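Local coordinates for metallo-beta-lactamase superfamily protein (Thermus thermophilus, PDB 2ZZI) that is probably a hydrolase of the metallo-beta-lactamase superfamily, with a dinuclear metal site that holds zinc or, as here, two iron(III) ions, at residues 14-19 / 179-184; 51-56 / 130-135. One frame throughout, in Å; residues are numbered along the deposited sequence.

Contact 1 (14-19 / 179-184); sequences NAYLVE and RVHPGH. With FE (Fe (III) ion), chain D.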
loop_
_atom_site.group_PDB
_atom_site.type_symbol
_atom_site.label_atom_id
_atom_site.label_comp_id
_atom_site.label_asym_id
_atom_site.label_seq_id
_atom_site.Cartn_x
_atom_site.Cartn_y
_atom_site.Cartn_z
ATOM N N ASN A 14 -0.717 0.583 7.877
ATOM C CA ASN A 14 -2.071 1.103 7.663
ATOM C C ASN A 14 -2.836 0.511 6.484
ATOM O O ASN A 14 -2.806 1.060 5.378
ATOM C CB ASN A 14 -2.041 2.622 7.522
ATOM C CG ASN A 14 -1.618 3.306 8.793
ATOM O OD1 ASN A 14 -1.274 4.486 8.791
ATOM N ND2 ASN A 14 -1.631 2.562 9.895
ATOM N N ALA A 15 -3.540 -0.592 6.731
ATOM C CA ALA A 15 -4.412 -1.196 5.731
ATOM C C ALA A 15 -5.660 -0.346 5.573
ATOM O O ALA A 15 -6.137 0.238 6.541
ATOM C CB ALA A 15 -4.784 -2.604 6.139
ATOM N N TYR A 16 -6.188 -0.269 4.358
ATOM C CA TYR A 16 -7.383 0.530 4.107
ATOM C C TYR A 16 -8.482 -0.267 3.403
ATOM O O TYR A 16 -8.221 -1.002 2.447
ATOM C CB TYR A 16 -7.048 1.759 3.265
ATOM C CG TYR A 16 -6.048 2.704 3.888
ATOM C CD1 TYR A 16 -6.468 3.817 4.600
ATOM C CD2 TYR A 16 -4.682 2.497 3.742
ATOM C CE1 TYR A 16 -5.560 4.692 5.154
ATOM C CE2 TYR A 16 -3.763 3.367 4.296
ATOM C CZ TYR A 16 -4.207 4.464 5.001
ATOM O OH TYR A 16 -3.300 5.337 5.556
ATOM N N LEU A 17 -9.712 -0.127 3.889
ATOM C CA LEU A 17 -10.870 -0.595 3.154
ATOM C C LEU A 17 -11.420 0.646 2.481
ATOM O O LEU A 17 -11.679 1.646 3.143
ATOM C CB LEU A 17 -11.905 -1.207 4.099
ATOM C CG LEU A 17 -12.967 -2.161 3.525
ATOM C CD1 LEU A 17 -12.345 -3.358 2.811
ATOM C CD2 LEU A 17 -13.906 -2.646 4.629
ATOM N N VAL A 18 -11.559 0.616 1.162
ATOM C CA VAL A 18 -12.121 1.766 0.466
ATOM C C VAL A 18 -13.390 1.403 -0.289
ATOM O O VAL A 18 -13.517 0.301 -0.835
ATOM C CB VAL A 18 -11.125 2.411 -0.513
ATOM C CG1 VAL A 18 -11.714 3.695 -1.092
ATOM C CG2 VAL A 18 -9.815 2.693 0.188
ATOM N N GLU A 19 -14.328 2.341 -0.317
ATOM C CA GLU A 19 -15.576 2.121 -1.006
ATOM C C GLU A 19 -15.595 2.922 -2.291
ATOM O O GLU A 19 -15.515 4.152 -2.270
ATOM C CB GLU A 19 -16.751 2.514 -0.118
ATOM C CG GLU A 19 -18.088 2.437 -0.827
ATOM C CD GLU A 19 -19.224 2.145 0.127
ATOM O OE1 GLU A 19 -19.076 2.443 1.335
ATOM O OE2 GLU A 19 -20.258 1.612 -0.336
ATOM N N ARG A 179 -5.459 14.416 0.022
ATOM C CA ARG A 179 -5.314 13.666 1.259
ATOM C C ARG A 179 -4.361 12.485 1.067
ATOM O O ARG A 179 -4.609 11.608 0.240
ATOM C CB ARG A 179 -6.686 13.109 1.637
ATOM C CG ARG A 179 -7.002 13.000 3.119
ATOM C CD ARG A 179 -5.847 13.401 4.003
ATOM N NE ARG A 179 -5.937 12.729 5.295
ATOM C CZ ARG A 179 -6.421 13.284 6.403
ATOM N NH1 ARG A 179 -6.853 14.541 6.383
ATOM N NH2 ARG A 179 -6.467 12.577 7.531
ATOM N N VAL A 180 -3.282 12.448 1.844
ATOM C CA VAL A 180 -2.351 11.326 1.797
ATOM C C VAL A 180 -2.753 10.255 2.805
ATOM O O VAL A 180 -2.999 10.557 3.969
ATOM C CB VAL A 180 -0.909 11.781 2.100
ATOM C CG1 VAL A 180 0.075 10.638 1.865
ATOM C CG2 VAL A 180 -0.542 12.998 1.254
ATOM N N HIS A 181 -2.826 9.008 2.345
ATOM C CA HIS A 181 -3.047 7.860 3.220
ATOM C C HIS A 181 -1.832 6.947 3.157
ATOM O O HIS A 181 -1.735 6.087 2.280
ATOM C CB HIS A 181 -4.294 7.083 2.795
ATOM C CG HIS A 181 -5.549 7.891 2.845
ATOM N ND1 HIS A 181 -6.484 7.752 3.847
ATOM C CD2 HIS A 181 -6.012 8.866 2.028
ATOM C CE1 HIS A 181 -7.472 8.604 3.644
ATOM N NE2 HIS A 181 -7.209 9.293 2.547
ATOM N N PRO A 182 -0.900 7.125 4.100
ATOM C CA PRO A 182 0.384 6.453 4.080
ATOM C C PRO A 182 0.292 5.095 4.748
ATOM O O PRO A 182 -0.670 4.829 5.454
ATOM C CB PRO A 182 1.260 7.388 4.909
ATOM C CG PRO A 182 0.317 7.992 5.902
ATOM C CD PRO A 182 -1.074 7.939 5.315
ATOM N N GLY A 183 1.289 4.246 4.528
ATOM C CA GLY A 183 1.263 2.895 5.061
ATOM C C GLY A 183 1.676 2.850 6.513
ATOM O O GLY A 183 1.679 1.791 7.130
ATOM N N HIS A 184 2.031 4.009 7.058
ATOM C CA HIS A 184 2.497 4.107 8.437
ATOM C C HIS A 184 2.234 5.501 8.985
ATOM O O HIS A 184 2.493 6.499 8.316
ATOM C CB HIS A 184 4.004 3.847 8.532
ATOM C CG HIS A 184 4.432 2.490 8.065
ATOM N ND1 HIS A 184 4.483 1.396 8.903
ATOM C CD2 HIS A 184 4.874 2.060 6.860
ATOM C CE1 HIS A 184 4.917 0.348 8.228
ATOM N NE2 HIS A 184 5.164 0.724 6.986
HETATM FE FE FE D . 6.106 -0.366 5.452
HETATM O O HOH W 1 7.893 -1.421 4.099
#

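Contact 2 (51-56 / 130-135); sequences LLTHAH and VAFYDP. With FE (Fe (III) ion), chain C.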
loop_
_atom_site.group_PDB
_atom_site.type_symbol
_atom_site.label_atom_id
_atom_site.label_comp_id
_atom_site.label_asym_id
_atom_site.label_seq_id
_atom_site.Cartn_x
_atom_site.Cartn_y
_atom_site.Cartn_z
ATOM N N LEU A 51 -5.492 -4.923 -3.003
ATOM C CA LEU A 51 -4.498 -4.113 -3.715
ATOM C C LEU A 51 -3.250 -3.855 -2.865
ATOM O O LEU A 51 -3.342 -3.503 -1.687
ATOM C CB LEU A 51 -5.098 -2.787 -4.178
ATOM C CG LEU A 51 -5.909 -2.908 -5.461
ATOM C CD1 LEU A 51 -6.965 -3.987 -5.295
ATOM C CD2 LEU A 51 -6.533 -1.579 -5.865
ATOM N N LEU A 52 -2.085 -4.026 -3.480
ATOM C CA LEU A 52 -0.822 -3.860 -2.783
ATOM C C LEU A 52 -0.032 -2.707 -3.375
ATOM O O LEU A 52 0.230 -2.682 -4.572
ATOM C CB LEU A 52 -0.013 -5.148 -2.876
ATOM C CG LEU A 52 -0.779 -6.387 -2.415
ATOM C CD1 LEU A 52 0.096 -7.623 -2.491
ATOM C CD2 LEU A 52 -1.288 -6.167 -1.001
ATOM N N THR A 53 0.338 -1.749 -2.532
ATOM C CA THR A 53 1.129 -0.606 -2.975
ATOM C C THR A 53 2.560 -1.041 -3.245
ATOM O O THR A 53 3.201 -0.548 -4.170
ATOM C CB THR A 53 1.129 0.524 -1.939
ATOM O OG1 THR A 53 1.522 -0.001 -0.668
ATOM C CG2 THR A 53 -0.244 1.128 -1.814
ATOM N N HIS A 54 3.054 -1.960 -2.419
ATOM C CA HIS A 54 4.333 -2.629 -2.654
ATOM C C HIS A 54 4.365 -3.953 -1.900
ATOM O O HIS A 54 3.441 -4.263 -1.157
ATOM C CB HIS A 54 5.537 -1.735 -2.308
ATOM C CG HIS A 54 5.593 -1.296 -0.878
ATOM N ND1 HIS A 54 4.689 -0.410 -0.332
ATOM C CD2 HIS A 54 6.468 -1.596 0.112
ATOM C CE1 HIS A 54 4.993 -0.197 0.935
ATOM N NE2 HIS A 54 6.070 -0.903 1.228
ATOM N N ALA A 55 5.414 -4.744 -2.095
ATOM C CA ALA A 55 5.394 -6.125 -1.625
ATOM C C ALA A 55 6.205 -6.340 -0.360
ATOM O O ALA A 55 6.654 -7.458 -0.085
ATOM C CB ALA A 55 5.873 -7.067 -2.725
ATOM N N HIS A 56 6.396 -5.275 0.410
ATOM C CA HIS A 56 7.158 -5.379 1.647
ATOM C C HIS A 56 6.357 -6.194 2.653
ATOM O O HIS A 56 5.141 -6.056 2.739
ATOM C CB HIS A 56 7.511 -3.991 2.189
ATOM C CG HIS A 56 8.686 -3.359 1.505
ATOM N ND1 HIS A 56 9.389 -2.305 2.049
ATOM C CD2 HIS A 56 9.295 -3.648 0.329
ATOM C CE1 HIS A 56 10.371 -1.964 1.232
ATOM N NE2 HIS A 56 10.336 -2.765 0.182
ATOM N N VAL A 130 3.638 1.414 -6.160
ATOM C CA VAL A 130 2.635 2.218 -6.848
ATOM C C VAL A 130 1.877 3.109 -5.873
ATOM O O VAL A 130 2.041 3.005 -4.657
ATOM C CB VAL A 130 1.614 1.337 -7.597
ATOM C CG1 VAL A 130 2.329 0.326 -8.493
ATOM C CG2 VAL A 130 0.701 0.625 -6.603
ATOM N N ALA A 131 1.053 3.992 -6.420
ATOM C CA ALA A 131 0.137 4.780 -5.614
ATOM C C ALA A 131 -1.268 4.671 -6.206
ATOM O O ALA A 131 -1.434 4.613 -7.427
ATOM C CB ALA A 131 0.592 6.228 -5.552
ATOM N N PHE A 132 -2.274 4.624 -5.341
ATOM C CA PHE A 132 -3.658 4.543 -5.793
ATOM C C PHE A 132 -4.333 5.898 -5.655
ATOM O O PHE A 132 -4.641 6.338 -4.557
ATOM C CB PHE A 132 -4.409 3.469 -5.004
ATOM C CG PHE A 132 -3.801 2.101 -5.130
ATOM C CD1 PHE A 132 -3.901 1.391 -6.315
ATOM C CD2 PHE A 132 -3.120 1.526 -4.071
ATOM C CE1 PHE A 132 -3.330 0.133 -6.439
ATOM C CE2 PHE A 132 -2.551 0.262 -4.189
ATOM C CZ PHE A 132 -2.655 -0.433 -5.373
ATOM N N TYR A 133 -4.548 6.571 -6.776
ATOM C CA TYR A 133 -5.136 7.905 -6.749
ATOM C C TYR A 133 -6.656 7.862 -6.940
ATOM O O TYR A 133 -7.158 7.277 -7.908
ATOM C CB TYR A 133 -4.487 8.780 -7.818
ATOM C CG TYR A 133 -4.916 10.227 -7.791
ATOM C CD1 TYR A 133 -4.085 11.205 -7.261
ATOM C CD2 TYR A 133 -6.144 10.622 -8.313
ATOM C CE1 TYR A 133 -4.464 12.532 -7.243
ATOM C CE2 TYR A 133 -6.536 11.952 -8.299
ATOM C CZ TYR A 133 -5.689 12.903 -7.765
ATOM O OH TYR A 133 -6.063 14.229 -7.750
ATOM N N ASP A 134 -7.383 8.479 -6.010
ATOM C CA ASP A 134 -8.843 8.549 -6.081
ATOM C C ASP A 134 -9.289 9.996 -6.222
ATOM O O ASP A 134 -9.541 10.669 -5.228
ATOM C CB ASP A 134 -9.482 7.928 -4.830
ATOM C CG ASP A 134 -10.915 7.455 -5.072
ATOM O OD1 ASP A 134 -11.219 7.040 -6.210
ATOM O OD2 ASP A 134 -11.732 7.481 -4.123
ATOM N N PRO A 135 -9.390 10.480 -7.469
ATOM C CA PRO A 135 -9.808 11.855 -7.756
ATOM C C PRO A 135 -11.237 12.112 -7.269
ATOM O O PRO A 135 -11.563 13.234 -6.854
ATOM C CB PRO A 135 -9.748 11.925 -9.287
ATOM C CG PRO A 135 -9.955 10.504 -9.730
ATOM C CD PRO A 135 -9.232 9.681 -8.698
HETATM FE FE FE C . 7.749 -0.526 2.689
HETATM O O HOH W 1 7.893 -1.421 4.099
#

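Contact 1 (14-19 / 179-184)
The backbones of Asn-14 and Gly-183 meet where strand 14-19 passes the end of strand 179-182: Asn-14 N donates to Gly-183 O at 2.8 Å. This bond is bent, and its donor stands above the carbonyl plane. The two strand axes come no closer than 8.1 Å and their directions differ by 121°, so these are not neighbours in one sheet. They belong to the two sheets that face each other in the metallo-beta-lactamase fold.

Side chains fill the gap. Tyr-16 is long enough to span it: with CG anti to its own carbonyl carbon (chi1 -60°), the ring points across and OH donates to Pro-182 O at 2.7 Å. That oxygen lies at the edge of the ring, near its plane, and receives the hydroxyl from a direction tilted out of the carbonyl plane. Proline has no N-H to offer, so what Pro-182 brings to this pairing is its carbonyl. The flank of the phenol runs past His-181, where CE1 is 3.5 Å from ND1 and the ring planes stand at 85°, an oblique meeting. Phe-141 joins them, stacked on His-181 and edge-to-face with Tyr-16. Asn-14 lays its CB 3.3 Å from Pro-182 O, while its side-chain OD1 lies beside the backbone of His-184.

Beyond the turn, His-184, whose CB points away from strand 14-19, binds an iron(III) ion through NE2 at 2.1 Å; Asp-58, His-59 and Asp-144 are further ligands. Two consecutive carbonyls, of Pro-182 and Gly-183, each accept a hydrogen from strand 14-19. These two bonds restrain the turn just before His-184, which is consistent with a second-shell role in placing this ligand.

Contact 2 (51-56 / 130-135)
Phe-132 of strand 130-134 is wedged against Leu-51 and Thr-53, and this is the dense, wholly buried part of the contact. Leu-51 covers one face: its CD2 methyl makes an off-centre CH-pi contact 4.1 Å from the ring centroid, and its CB approaches CZ. From the other side of the ring plane Thr-53 brings CG2 obliquely to the rim, 3.4 Å from CE2. Leu-52 O lies at the edge, 3.7 Å from CZ. A flat, wide phenyl ring can meet all three consecutive residues at once. Next to it, Val-130 N donates to Thr-53 O at 2.8 Å, a nearly straight bond (165°) in the carbonyl plane.

The first segment leaves the end of strand 50-51 here and enters the HxHxDH signature of the metallo-beta-lactamase superfamily, of which His-54, His-56, Asp-58 and His-59 are the metal ligands. Threonine is apt at the junction, having one apolar and one polar branch. At chi1 53° its methyl faces Phe-132 while OG1 bonds with Asp-28 and accepts His-54 ND1 at 3.2 Å. That bond is bent and tilted from the imidazole plane, yet it probably restrains the rotation of a ring whose NE2 binds an iron(III) ion at 2.3 Å.

Past Thr-53 the packing between the segments ends. His-54 and His-56 do not touch the strand; they turn instead to the metal, which His-56 reaches through ND1 at 2.5 Å, with His-125 and Asp-144 as further ligands. His-56 is partly exposed, unlike the buried residues around Phe-132.

In the fold
After strand 6-8 the chain lays down strand 13-20 beside it, which holds the first half of contact 1. It passes through strand 50-51 of the same sheet into 51-56, then returns much later as strand 130-134 of the second sheet, closing the loop of contact 2. After strand 139-147, which pairs with both 130-134 and 179-182, contact 1 closes the larger loop at 179-184, with the smaller one entirely within it. Contact 1 ties the two sheets at strands 13-20 and 179-182; contact 2 ties the end of strand 50-51 and the loop after it to strand 130-134. Contact 1 supplies one ligand to one iron, contact 2 two to the other, and Asp-144 binds both.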